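Local coordinates for ESSB (Geobacillus thermodenitrificans, PDB 4ANO), which forms an integral membrane component of the type VII secretion system, here represented by its cytoplasmic, protein-kinase-like part, and probably serves protein export across the membrane, at residues F76-R80 with A154-G158; F108-P112 with E147-T151; E41-L45 with V130-L134. The contacts are given in a common frame with arbitrary orientation. Residues are numbered along the deposited sequence.

Contact 1 (F76-R80 with A154-G158); sequences FAAIR and ALTEG
Build F76-R80 as one short turn of helix, closed by R80 N to F76 O at 3.0 Å, and set it beside the C-terminal end of helix 141-155, so that the CA of R80 lies 5.6 Å from the CA of L155. F76 adopts a t rotamer that carries its ring to the helix end. The CD1 methyl of L155 (rotamer tp) sits over one ring face, a CH-pi contact 4.0 Å from the centroid, while F76 CZ reaches L155 CB at 3.5 Å and A154 CB at 4.3 Å. I79 adds a looser touch, CG2 to L155 CD1 at 4.2 Å. R80 leaves with chi1 t and chi2 p, runs its CD past A154 O at 3.4 Å and donates from NH2 to G158 O at 3.1 Å. At G158 the chain turns into positive phi (53/38); an ideal CB there would lie just 2.2 Å from R80 NE. By the kinase-like chain order this probably corresponds to helix D against the end of helix F. R87, from helix 84-98, binds L155 O and T156 O. The helix end is thus anchored by apolar packing and by arginines bound to carbonyls at and just beyond it.

Contact 2 (F108-P112 with E147-T151); sequences FIVCP and EVKAT
An extended strand-like run, F108-V110 near -110/125 and C111 wider still at -164/162, passes beside helix 141-155 before P112 enters a 3-10 turn (-62/-32). It probably corresponds to the catalytic loop of a protein kinase, with the helix in the place of helix F; where kinases carry the catalytic aspartate, this loop seems to have I109. The CA of V110 lies 5.6 Å from the CA of E147, and one helical turn on C111 pairs with T151 at the same CA spacing. E147 (chi1 m, chi2 t) points at the loop and accepts the backbone N of V110 on OE1, 3.0 Å and almost linear, while OE2 bonds to Y10. V110, chi1 t, packs its CG2 on V148 CG2 at 4.0 Å. T151, chi1 m, turns OG1 back to E147 O, 2.7 Å; T151 OG1 also packs against V110 O (3.5 Å), C111 CA (3.5 Å) and P112 CD (3.8 Å). A water donates to both F108 O, 2.9 Å, and E147 OE1, 2.6 Å.

Contact 3 (E41-L45 with V130-L134); sequences ELEVL and VKESL
Two compact turns interlock here. E41-L45 is part of a 3-10 run, with L45 N bonded to L42 O at 2.9 Å. V130-L134 doubles back through a type II turn, K131 at -50/129 and E132 at positive phi (62/19). V130 O receives both S133 N and L134 N at 3.0 Å, and V130 N returns a bond to L134 O at 3.0 Å; S133 and L134 together face V130 in a classic beta bulge. V130, chi1 t, pushes its CG2 into a hollow lined by L42 CD2 (4.1 Å), V44 CG1 (4.0 Å) and L45 CG (3.8 Å), while its CG1 lies 3.7 Å from E41 O. In return L42 (rotamer mt) drops CD2 into the dip among V130 CG2, S133 CB and L134 CB, the last at 4.0 Å. L45, also mt, meets L134 tip to tip, CD1 to CD2 at 3.7 Å. At one end S133 OG donates to E41 OE1, 2.6 Å; the same carboxylate also takes the backbone N of Q37 and D38, so it ties its own turn to the bulge. L42 and L45 also touch I56 of strand 53-58. Coming in the chain between strands 25-30 and 53-58, E41-L45 probably takes the place of helix C in a protein kinase, and its partner probably corresponds to the start of the activation segment.

Contacts 1 and 2 form one continuous patch along helix 141-155: their centres are 12 Å apart, F76 CB touches P112 O at 3.6 Å and F76 CE2 touches T151 CG2 at 3.7 Å. The centre of contact 2 lies about 4 Å from the centre of the chain. Contact 3 lies on the opposite side of the chain's centre from contact 1, their centres about 30 Å and nearest atoms about 20 Å apart; from contact 2 it is about 20 Å between centres and about 7 Å between nearest atoms. Along the chain contact 3 crosses both, whereas contact 2 is nested in contact 1. A sodium ion lies about 14 Å from the E147 side chain, too far to bind it.

Contact 1 (F76-R80 with A154-G158)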
loop_
_atom_site.group_PDB
_atom_site.type_symbol
_atom_site.label_atom_id
_atom_site.label_comp_id
_atom_site.label_asym_id
_atom_site.label_seq_id
_atom_site.Cartn_x
_atom_site.Cartn_y
_atom_site.Cartn_z
ATOM N N PHE A 76 1.332 -9.461 -0.830
ATOM C CA PHE A 76 1.195 -8.810 -2.104
ATOM C C PHE A 76 1.697 -9.778 -3.212
ATOM O O PHE A 76 1.039 -9.973 -4.235
ATOM C CB PHE A 76 2.057 -7.545 -2.088
ATOM C CG PHE A 76 1.869 -6.698 -3.318
ATOM C CD1 PHE A 76 2.634 -6.919 -4.476
ATOM C CD2 PHE A 76 0.894 -5.667 -3.342
ATOM C CE1 PHE A 76 2.467 -6.116 -5.565
ATOM C CE2 PHE A 76 0.768 -4.813 -4.446
ATOM C CZ PHE A 76 1.566 -5.068 -5.555
ATOM N N ALA A 77 2.849 -10.386 -3.021
ATOM C CA ALA A 77 3.320 -11.300 -4.084
ATOM C C ALA A 77 2.371 -12.487 -4.358
ATOM O O ALA A 77 2.188 -12.892 -5.537
ATOM C CB ALA A 77 4.766 -11.708 -3.872
ATOM N N ALA A 78 1.644 -12.990 -3.338
ATOM C CA ALA A 78 0.641 -14.007 -3.576
ATOM C C ALA A 78 -0.511 -13.533 -4.469
ATOM O O ALA A 78 -1.013 -14.298 -5.308
ATOM C CB ALA A 78 0.091 -14.570 -2.236
ATOM N N ILE A 79 -0.991 -12.308 -4.253
ATOM C CA ILE A 79 -2.041 -11.800 -5.115
ATOM C C ILE A 79 -1.550 -11.591 -6.530
ATOM O O ILE A 79 -2.300 -11.774 -7.485
ATOM C CB ILE A 79 -2.723 -10.539 -4.499
ATOM C CG1 ILE A 79 -3.066 -10.854 -3.045
ATOM C CG2 ILE A 79 -3.885 -10.140 -5.346
ATOM C CD1 ILE A 79 -4.112 -12.055 -2.920
ATOM N N ARG A 80 -0.291 -11.202 -6.663
ATOM C CA ARG A 80 0.354 -10.985 -7.975
ATOM C C ARG A 80 0.303 -12.278 -8.858
ATOM O O ARG A 80 0.299 -12.211 -10.096
ATOM C CB ARG A 80 1.785 -10.405 -7.768
ATOM C CG ARG A 80 2.694 -10.120 -9.064
ATOM C CD ARG A 80 2.165 -9.143 -10.188
ATOM N NE ARG A 80 3.038 -9.212 -11.384
ATOM C CZ ARG A 80 2.920 -10.122 -12.353
ATOM N NH1 ARG A 80 1.936 -11.042 -12.302
ATOM N NH2 ARG A 80 3.752 -10.104 -13.397
ATOM N N ALA A 154 2.363 -2.204 -10.264
ATOM C CA ALA A 154 3.088 -3.384 -9.816
ATOM C C ALA A 154 2.151 -4.600 -9.610
ATOM O O ALA A 154 2.550 -5.735 -9.862
ATOM C CB ALA A 154 3.848 -3.110 -8.564
ATOM N N LEU A 155 0.937 -4.372 -9.153
ATOM C CA LEU A 155 0.035 -5.479 -8.879
ATOM C C LEU A 155 -0.634 -6.031 -10.179
ATOM O O LEU A 155 -0.844 -7.255 -10.283
ATOM C CB LEU A 155 -1.029 -4.986 -7.928
ATOM C CG LEU A 155 -2.103 -5.958 -7.473
ATOM C CD1 LEU A 155 -1.380 -7.090 -6.746
ATOM C CD2 LEU A 155 -3.078 -5.277 -6.549
ATOM N N THR A 156 -0.946 -5.135 -11.112
ATOM C CA THR A 156 -1.817 -5.432 -12.266
ATOM C C THR A 156 -0.982 -5.744 -13.490
ATOM O O THR A 156 -0.858 -6.877 -13.843
ATOM C CB THR A 156 -2.824 -4.292 -12.564
ATOM O OG1 THR A 156 -2.122 -3.044 -12.784
ATOM C CG2 THR A 156 -3.768 -4.095 -11.362
ATOM N N GLU A 157 -0.476 -4.713 -14.147
ATOM C CA GLU A 157 0.458 -4.832 -15.286
ATOM C C GLU A 157 1.634 -5.721 -14.912
ATOM O O GLU A 157 1.962 -6.693 -15.627
ATOM C CB GLU A 157 0.985 -3.454 -15.650
ATOM C CG GLU A 157 1.843 -3.437 -16.916
ATOM C CD GLU A 157 1.174 -2.707 -18.081
ATOM O OE1 GLU A 157 -0.013 -2.991 -18.412
ATOM O OE2 GLU A 157 1.870 -1.848 -18.676
ATOM N N GLY A 158 2.260 -5.371 -13.801
ATOM C CA GLY A 158 3.358 -6.062 -13.212
ATOM C C GLY A 158 4.565 -6.335 -14.132
ATOM O O GLY A 158 5.166 -7.411 -14.040
#

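Contact 2 (F108-P112 with E147-T151)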
loop_
_atom_site.group_PDB
_atom_site.type_symbol
_atom_site.label_atom_id
_atom_site.label_comp_id
_atom_site.label_asym_id
_atom_site.label_seq_id
_atom_site.Cartn_x
_atom_site.Cartn_y
_atom_site.Cartn_z
ATOM N N PHE A 108 -1.667 7.146 5.575
ATOM C CA PHE A 108 -1.306 5.875 4.915
ATOM C C PHE A 108 -0.133 5.981 3.943
ATOM O O PHE A 108 0.007 7.013 3.253
ATOM C CB PHE A 108 -2.557 5.285 4.250
ATOM C CG PHE A 108 -3.607 4.909 5.268
ATOM C CD1 PHE A 108 -3.547 3.690 5.899
ATOM C CD2 PHE A 108 -4.588 5.841 5.662
ATOM C CE1 PHE A 108 -4.494 3.348 6.881
ATOM C CE2 PHE A 108 -5.532 5.529 6.666
ATOM C CZ PHE A 108 -5.488 4.286 7.263
ATOM N N ILE A 109 0.778 5.008 4.028
ATOM C CA ILE A 109 1.913 4.853 3.061
ATOM C C ILE A 109 1.653 3.585 2.271
ATOM O O ILE A 109 1.502 2.467 2.845
ATOM C CB ILE A 109 3.327 4.896 3.713
ATOM C CG1 ILE A 109 4.450 4.472 2.705
ATOM C CG2 ILE A 109 3.451 3.971 5.024
ATOM C CD1 ILE A 109 5.843 4.968 3.209
ATOM N N VAL A 110 1.636 3.727 0.919
ATOM C CA VAL A 110 1.200 2.630 0.072
ATOM C C VAL A 110 2.391 2.078 -0.719
ATOM O O VAL A 110 3.059 2.765 -1.517
ATOM C CB VAL A 110 0.085 3.073 -0.901
ATOM C CG1 VAL A 110 -0.293 1.924 -1.828
ATOM C CG2 VAL A 110 -1.112 3.625 -0.100
ATOM N N CYS A 111 2.701 0.803 -0.516
ATOM C CA CYS A 111 3.728 0.121 -1.275
ATOM C C CYS A 111 3.523 -1.382 -1.045
ATOM O O CYS A 111 2.865 -1.726 -0.076
ATOM C CB CYS A 111 5.133 0.624 -1.030
ATOM S SG CYS A 111 5.571 0.324 0.779
ATOM N N PRO A 112 4.078 -2.245 -1.899
ATOM C CA PRO A 112 3.797 -3.685 -1.794
ATOM C C PRO A 112 4.267 -4.267 -0.462
ATOM O O PRO A 112 3.536 -5.121 0.076
ATOM C CB PRO A 112 4.595 -4.286 -3.003
ATOM C CG PRO A 112 4.410 -3.178 -4.039
ATOM C CD PRO A 112 4.607 -1.880 -3.233
ATOM N N GLU A 147 2.473 6.838 -5.156
ATOM C CA GLU A 147 2.606 5.494 -4.559
ATOM C C GLU A 147 1.497 4.555 -4.978
ATOM O O GLU A 147 1.712 3.326 -5.214
ATOM C CB GLU A 147 2.477 5.590 -3.004
ATOM C CG GLU A 147 3.697 6.153 -2.346
ATOM C CD GLU A 147 3.533 6.430 -0.862
ATOM O OE1 GLU A 147 2.416 6.336 -0.250
ATOM O OE2 GLU A 147 4.557 6.783 -0.287
ATOM N N VAL A 148 0.276 5.069 -4.958
ATOM C CA VAL A 148 -0.848 4.243 -5.366
ATOM C C VAL A 148 -0.751 3.785 -6.834
ATOM O O VAL A 148 -0.957 2.612 -7.146
ATOM C CB VAL A 148 -2.225 4.985 -5.124
ATOM C CG1 VAL A 148 -3.414 4.268 -5.834
ATOM C CG2 VAL A 148 -2.579 5.068 -3.586
ATOM N N LYS A 149 -0.363 4.723 -7.726
ATOM C CA LYS A 149 -0.237 4.409 -9.166
ATOM C C LYS A 149 0.843 3.310 -9.334
ATOM O O LYS A 149 0.619 2.304 -10.047
ATOM C CB LYS A 149 0.149 5.665 -9.943
ATOM C CG LYS A 149 -1.047 6.649 -10.153
ATOM C CD LYS A 149 -0.478 7.992 -10.718
ATOM C CE LYS A 149 -1.574 8.953 -11.193
ATOM N NZ LYS A 149 -0.963 10.302 -11.528
ATOM N N ALA A 150 1.971 3.489 -8.636
ATOM C CA ALA A 150 3.075 2.544 -8.787
ATOM C C ALA A 150 2.652 1.187 -8.235
ATOM O O ALA A 150 3.023 0.137 -8.778
ATOM C CB ALA A 150 4.324 3.031 -8.150
ATOM N N THR A 151 1.991 1.209 -7.065
ATOM C CA THR A 151 1.535 -0.057 -6.403
ATOM C C THR A 151 0.498 -0.807 -7.253
ATOM O O THR A 151 0.551 -2.041 -7.476
ATOM C CB THR A 151 0.997 0.198 -5.005
ATOM O OG1 THR A 151 2.074 0.780 -4.256
ATOM C CG2 THR A 151 0.533 -1.136 -4.395
HETATM O O HOH W 1 1.749 8.320 1.347
#

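Contact 3 (E41-L45 with V130-L134)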
loop_
_atom_site.group_PDB
_atom_site.type_symbol
_atom_site.label_atom_id
_atom_site.label_comp_id
_atom_site.label_asym_id
_atom_site.label_seq_id
_atom_site.Cartn_x
_atom_site.Cartn_y
_atom_site.Cartn_z
ATOM N N GLU A 41 -0.053 9.791 22.033
ATOM C CA GLU A 41 -0.444 10.056 20.619
ATOM C C GLU A 41 -0.447 8.813 19.780
ATOM O O GLU A 41 -1.175 8.785 18.788
ATOM C CB GLU A 41 0.524 11.041 19.951
ATOM C CG GLU A 41 0.581 12.423 20.644
ATOM C CD GLU A 41 1.842 13.254 20.383
ATOM O OE1 GLU A 41 2.660 12.974 19.485
ATOM O OE2 GLU A 41 2.007 14.241 21.133
ATOM N N LEU A 42 0.370 7.803 20.160
ATOM C CA LEU A 42 0.501 6.558 19.359
ATOM C C LEU A 42 -0.583 5.525 19.676
ATOM O O LEU A 42 -0.698 4.498 18.999
ATOM C CB LEU A 42 1.919 5.937 19.525
ATOM C CG LEU A 42 3.067 6.850 19.135
ATOM C CD1 LEU A 42 4.297 5.933 19.004
ATOM C CD2 LEU A 42 2.756 7.583 17.748
ATOM N N GLU A 43 -1.386 5.787 20.695
ATOM C CA GLU A 43 -2.429 4.819 21.123
ATOM C C GLU A 43 -3.427 4.561 19.985
ATOM O O GLU A 43 -3.942 3.408 19.875
ATOM C CB GLU A 43 -3.057 5.224 22.501
ATOM C CG GLU A 43 -4.074 4.134 23.113
ATOM C CD GLU A 43 -5.307 3.901 22.288
ATOM O OE1 GLU A 43 -5.804 4.892 21.707
ATOM O OE2 GLU A 43 -5.831 2.730 22.238
ATOM N N VAL A 44 -3.630 5.550 19.089
ATOM C CA VAL A 44 -4.537 5.395 17.940
ATOM C C VAL A 44 -4.114 4.188 17.054
ATOM O O VAL A 44 -4.927 3.656 16.328
ATOM C CB VAL A 44 -4.617 6.692 17.160
ATOM C CG1 VAL A 44 -3.300 7.027 16.380
ATOM C CG2 VAL A 44 -5.842 6.710 16.273
ATOM N N LEU A 45 -2.853 3.738 17.169
ATOM C CA LEU A 45 -2.355 2.689 16.285
ATOM C C LEU A 45 -2.937 1.367 16.752
ATOM O O LEU A 45 -2.941 0.423 15.943
ATOM C CB LEU A 45 -0.821 2.616 16.324
ATOM C CG LEU A 45 -0.075 3.754 15.518
ATOM C CD1 LEU A 45 1.505 3.510 15.616
ATOM C CD2 LEU A 45 -0.528 3.682 14.060
ATOM N N VAL A 130 1.095 8.488 12.021
ATOM C CA VAL A 130 0.257 9.322 12.855
ATOM C C VAL A 130 0.598 10.739 12.673
ATOM O O VAL A 130 1.746 11.167 12.793
ATOM C CB VAL A 130 0.443 8.952 14.353
ATOM C CG1 VAL A 130 -0.547 9.751 15.241
ATOM C CG2 VAL A 130 0.216 7.448 14.497
ATOM N N LYS A 131 -0.428 11.492 12.277
ATOM C CA LYS A 131 -0.181 12.936 12.045
ATOM C C LYS A 131 0.527 13.653 13.175
ATOM O O LYS A 131 0.124 13.550 14.344
ATOM C CB LYS A 131 -1.495 13.589 11.647
ATOM C CG LYS A 131 -1.317 15.047 10.995
ATOM C CD LYS A 131 -2.726 15.689 10.808
ATOM C CE LYS A 131 -2.715 17.234 10.699
ATOM N NZ LYS A 131 -1.412 17.837 10.278
ATOM N N GLU A 132 1.609 14.366 12.803
ATOM C CA GLU A 132 2.483 15.167 13.731
ATOM C C GLU A 132 3.178 14.286 14.815
ATOM O O GLU A 132 3.621 14.775 15.867
ATOM C CB GLU A 132 1.636 16.240 14.421
ATOM C CG GLU A 132 1.168 17.365 13.531
ATOM C CD GLU A 132 0.635 18.531 14.296
ATOM O OE1 GLU A 132 -0.437 18.405 14.961
ATOM O OE2 GLU A 132 1.297 19.600 14.198
ATOM N N SER A 133 3.263 12.961 14.583
ATOM C CA SER A 133 3.797 12.090 15.569
ATOM C C SER A 133 4.775 11.028 15.014
ATOM O O SER A 133 5.839 10.824 15.550
ATOM C CB SER A 133 2.688 11.390 16.367
ATOM O OG SER A 133 1.866 12.289 17.099
ATOM N N LEU A 134 4.400 10.296 13.968
ATOM C CA LEU A 134 5.149 9.117 13.565
ATOM C C LEU A 134 5.035 9.034 12.055
ATOM O O LEU A 134 3.979 9.040 11.516
ATOM C CB LEU A 134 4.506 7.843 14.210
ATOM C CG LEU A 134 5.279 6.569 13.915
ATOM C CD1 LEU A 134 6.513 6.622 14.918
ATOM C CD2 LEU A 134 4.448 5.341 14.250
#